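Long-range contact in CarG (Serratia, PDB 4O7J), which probably protects its host from self-made carbapenem as an intrinsic resistance protein, and structurally resembles lysozyme inhibitors: residues Y90-R95 with L109-F114. Numbering follows the deposited sequence.
Sequences YLVTAR and LTIYRF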
ATOM      1  N   TYR A  90       3.077 -16.897   8.435  1.00 13.37           N
ATOM      2  CA  TYR A  90       1.841 -17.278   7.740  1.00 14.06           C
ATOM      3  C   TYR A  90       0.833 -16.186   7.918  1.00 12.30           C
ATOM      4  O   TYR A  90       0.683 -15.625   9.013  1.00 15.02           O
ATOM      5  CB  TYR A  90       1.268 -18.526   8.314  1.00 14.40           C
ATOM      6  CG  TYR A  90       2.234 -19.661   8.315  1.00 15.57           C
ATOM      7  CD1 TYR A  90       2.404 -20.468   7.177  1.00 17.62           C
ATOM      8  CD2 TYR A  90       3.069 -19.878   9.396  1.00 16.40           C
ATOM      9  CE1 TYR A  90       3.312 -21.487   7.178  1.00 18.05           C
ATOM     10  CE2 TYR A  90       3.971 -20.925   9.385  1.00 18.09           C
ATOM     11  CZ  TYR A  90       4.087 -21.691   8.280  1.00 19.43           C
ATOM     12  OH  TYR A  90       5.012 -22.724   8.198  1.00 22.10           O
ATOM     13  N   LEU A  91       0.297 -15.761   6.826  1.00 12.99           N
ATOM     14  CA  LEU A  91      -0.785 -14.798   6.829  1.00 11.07           C
ATOM     15  C   LEU A  91      -2.111 -15.550   6.749  1.00 11.57           C
ATOM     16  O   LEU A  91      -2.280 -16.378   5.854  1.00 12.40           O
ATOM     17  CB  LEU A  91      -0.616 -13.874   5.654  1.00 11.53           C
ATOM     18  CG  LEU A  91      -1.686 -12.772   5.586  1.00 12.69           C
ATOM     19  CD1 LEU A  91      -1.705 -11.834   6.805  1.00 13.27           C
ATOM     20  CD2 LEU A  91      -1.441 -11.995   4.311  1.00 14.91           C
ATOM     21  N   VAL A  92      -3.035 -15.251   7.625  1.00 10.83           N
ATOM     22  CA  VAL A  92      -4.293 -15.951   7.742  1.00 11.33           C
ATOM     23  C   VAL A  92      -5.453 -14.993   7.630  1.00 11.96           C
ATOM     24  O   VAL A  92      -5.602 -14.061   8.439  1.00 11.32           O
ATOM     25  CB  VAL A  92      -4.387 -16.735   9.030  1.00 11.11           C
ATOM     26  CG1 VAL A  92      -5.679 -17.588   9.004  1.00 12.37           C
ATOM     27  CG2 VAL A  92      -3.156 -17.639   9.160  1.00 12.91           C
ATOM     28  N   THR A  93      -6.241 -15.190   6.576  1.00 10.93           N
ATOM     29  CA  THR A  93      -7.417 -14.370   6.319  1.00 12.42           C
ATOM     30  C   THR A  93      -8.608 -15.099   6.903  1.00 13.36           C
ATOM     31  O   THR A  93      -8.870 -16.253   6.526  1.00 12.02           O
ATOM     32  CB  THR A  93      -7.628 -14.043   4.818  1.00 15.70           C
ATOM     33  OG1 THR A  93      -6.506 -13.298   4.338  1.00 17.52           O
ATOM     34  CG2 THR A  93      -8.892 -13.196   4.590  1.00 19.08           C
ATOM     35  N   ALA A  94      -9.334 -14.441   7.813  1.00 11.86           N
ATOM     36  CA  ALA A  94     -10.622 -14.976   8.285  1.00 10.83           C
ATOM     37  C   ALA A  94     -11.738 -14.258   7.541  1.00 11.78           C
ATOM     38  O   ALA A  94     -11.797 -12.979   7.526  1.00 14.51           O
ATOM     39  CB  ALA A  94     -10.747 -14.725   9.735  1.00 10.97           C
ATOM     40  N   ARG A  95     -12.693 -14.994   6.971  1.00 11.94           N
ATOM     41  CA  ARG A  95     -13.768 -14.357   6.244  1.00 12.38           C
ATOM     42  C   ARG A  95     -15.090 -15.058   6.600  1.00 12.16           C
ATOM     43  O   ARG A  95     -15.144 -16.271   6.555  1.00 12.00           O
ATOM     44  CB  ARG A  95     -13.518 -14.471   4.713  1.00 15.48           C
ATOM     45  CG  ARG A  95     -14.586 -13.780   3.860  1.00 19.73           C
ATOM     46  CD  ARG A  95     -14.236 -13.630   2.386  1.00 24.79           C
ATOM     47  NE  ARG A  95     -14.241 -14.947   1.767  1.00 30.03           N
ATOM     48  CZ  ARG A  95     -15.331 -15.611   1.341  1.00 35.76           C
ATOM     49  NH1 ARG A  95     -16.554 -15.092   1.391  1.00 34.71           N
ATOM     50  NH2 ARG A  95     -15.178 -16.825   0.844  1.00 42.25           N
ATOM     51  N   LEU A 109     -10.899 -19.873   6.987  1.00 12.20           N
ATOM     52  CA  LEU A 109      -9.538 -19.418   7.280  1.00 13.34           C
ATOM     53  C   LEU A 109      -8.652 -19.818   6.188  1.00 13.38           C
ATOM     54  O   LEU A 109      -8.537 -21.020   5.928  1.00 13.42           O
ATOM     55  CB  LEU A 109      -9.052 -19.976   8.605  1.00 15.08           C
ATOM     56  CG  LEU A 109      -9.748 -19.543   9.895  1.00 14.87           C
ATOM     57  CD1 LEU A 109      -9.497 -20.571  10.988  1.00 17.99           C
ATOM     58  CD2 LEU A 109      -9.369 -18.123  10.347  1.00 15.24           C
ATOM     59  N   THR A 110      -8.125 -18.804   5.460  1.00 12.36           N
ATOM     60  CA  THR A 110      -7.247 -19.017   4.302  1.00 13.10           C
ATOM     61  C   THR A 110      -5.847 -18.724   4.805  1.00 13.35           C
ATOM     62  O   THR A 110      -5.575 -17.651   5.354  1.00 13.49           O
ATOM     63  CB  THR A 110      -7.579 -18.150   3.110  1.00 12.66           C
ATOM     64  OG1 THR A 110      -8.947 -18.324   2.842  1.00 15.15           O
ATOM     65  CG2 THR A 110      -6.730 -18.506   1.907  1.00 15.19           C
ATOM     66  N   ILE A 111      -4.995 -19.732   4.709  1.00 13.10           N
ATOM     67  CA  ILE A 111      -3.620 -19.707   5.164  1.00 13.18           C
ATOM     68  C   ILE A 111      -2.735 -19.466   3.978  1.00 14.71           C
ATOM     69  O   ILE A 111      -2.719 -20.267   2.985  1.00 12.97           O
ATOM     70  CB  ILE A 111      -3.229 -21.093   5.768  1.00 15.80           C
ATOM     71  CG1 ILE A 111      -4.265 -21.633   6.762  1.00 19.31           C
ATOM     72  CG2 ILE A 111      -1.812 -21.059   6.310  1.00 16.14           C
ATOM     73  CD1 ILE A 111      -4.425 -20.810   7.983  1.00 23.97           C
ATOM     74  N   TYR A 112      -1.931 -18.407   4.068  1.00 12.83           N
ATOM     75  CA  TYR A 112      -0.967 -18.099   3.015  1.00 11.91           C
ATOM     76  C   TYR A 112       0.439 -18.267   3.537  1.00 14.29           C
ATOM     77  O   TYR A 112       0.733 -17.926   4.688  1.00 14.84           O
ATOM     78  CB  TYR A 112      -1.080 -16.662   2.561  1.00 12.28           C
ATOM     79  CG  TYR A 112      -2.363 -16.276   1.901  1.00 13.36           C
ATOM     80  CD1 TYR A 112      -2.550 -16.505   0.520  1.00 14.63           C
ATOM     81  CD2 TYR A 112      -3.416 -15.798   2.625  1.00 14.27           C
ATOM     82  CE1 TYR A 112      -3.757 -16.180  -0.084  1.00 16.30           C
ATOM     83  CE2 TYR A 112      -4.619 -15.474   2.044  1.00 15.52           C
ATOM     84  CZ  TYR A 112      -4.784 -15.672   0.684  1.00 18.55           C
ATOM     85  OH  TYR A 112      -5.949 -15.344   0.112  1.00 22.35           O
ATOM     86  N   ARG A 113       1.308 -18.799   2.680  1.00 14.32           N
ATOM     87  CA  ARG A 113       2.698 -18.907   3.020  1.00 16.32           C
ATOM     88  C   ARG A 113       3.482 -18.026   2.048  1.00 15.00           C
ATOM     89  O   ARG A 113       3.033 -17.721   0.901  1.00 15.19           O
ATOM     90  CB  ARG A 113       3.130 -20.395   2.933  1.00 19.14           C
ATOM     91  CG  ARG A 113       3.195 -20.835   1.497  1.00 21.96           C
ATOM     92  CD  ARG A 113       3.695 -22.234   1.265  1.00 32.08           C
ATOM     93  NE  ARG A 113       4.025 -22.343  -0.158  1.00 36.99           N
ATOM     94  CZ  ARG A 113       3.133 -22.476  -1.137  1.00 44.69           C
ATOM     95  NH1 ARG A 113       1.813 -22.572  -0.877  1.00 44.11           N
ATOM     96  NH2 ARG A 113       3.586 -22.543  -2.397  1.00 50.98           N
ATOM     97  N   PHE A 114       4.683 -17.674   2.456  1.00 14.55           N
ATOM     98  CA  PHE A 114       5.548 -16.853   1.655  1.00 13.56           C
ATOM     99  C   PHE A 114       6.114 -17.628   0.463  1.00 15.92           C
ATOM    100  O   PHE A 114       6.644 -18.739   0.648  1.00 15.80           O
ATOM    101  CB  PHE A 114       6.647 -16.312   2.486  1.00 15.61           C
ATOM    102  CG  PHE A 114       7.462 -15.335   1.768  1.00 16.71           C
ATOM    103  CD1 PHE A 114       8.559 -15.735   1.007  1.00 19.97           C
ATOM    104  CD2 PHE A 114       7.093 -13.995   1.798  1.00 18.80           C
ATOM    105  CE1 PHE A 114       9.289 -14.792   0.293  1.00 20.46           C
ATOM    106  CE2 PHE A 114       7.804 -13.067   1.118  1.00 21.61           C
ATOM    107  CZ  PHE A 114       8.906 -13.463   0.357  1.00 20.40           C
TER
HETATM  108  O   HOH W   1     -10.846 -17.044   4.380  1.00 16.47           O
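Thr93 O is gripped by three groups from Leu109, Thr110 and a water. Thr110 N donates to it at 2.9 Å, almost straight at 169° and in the carbonyl plane; the CA-H of Leu109 adds a weaker contact, and a water that also bonds Thr110 OG1 donates to it. Thr93 N returns a bond to Thr110 O, completing an antiparallel hydrogen-bonded pair, while the CA of Val92 comes within 3.2 Å of that same Thr110 O. Two residues along, Leu91 and Tyr112 repeat the pattern unevenly: Tyr112 N to Leu91 O is short at 2.7 Å, whereas Leu91 N reaches Tyr112 O at 3.1 Å through a more bent bond. The two strands illustrate the alternation of an antiparallel hairpin: Val92, Ala94, Leu109 and Ile111 go to one face, Leu91, Thr93, Thr110 and Tyr112 to the other.

On the first face, the CD1 methyl of Ile111 sits against both branches of Val92, 3.6 Å from CG1 and from CG2, the two side chains lying side by side and pointing the same way. Leu109 presents CD2 to Ala94 CB at 3.7 Å and, a little farther off, to Val92 CG1. On the other face, chi1 of Tyr112 (-65°) sets CG beside the backbone N, anti to the carbonyl carbon. Its side chain crosses that of Thr93 obliquely, ring edge turned to it, with CE2 3.7 Å from Thr93 OG1; Leu91 O also lies at that ring's edge. The Thr93 hydroxyl is hydrogen-bonded to Asn80 OD1.

Strands 88-96 and 107-116 are the central pair of a four-stranded antiparallel sheet, between 78-85 and 126-135. Helix 152-155 covers the face of Val92 and Ile111 through Leu155, with Met154 meeting Leu109, while on the opposite face Trp64 packs edge-to-face with Tyr112.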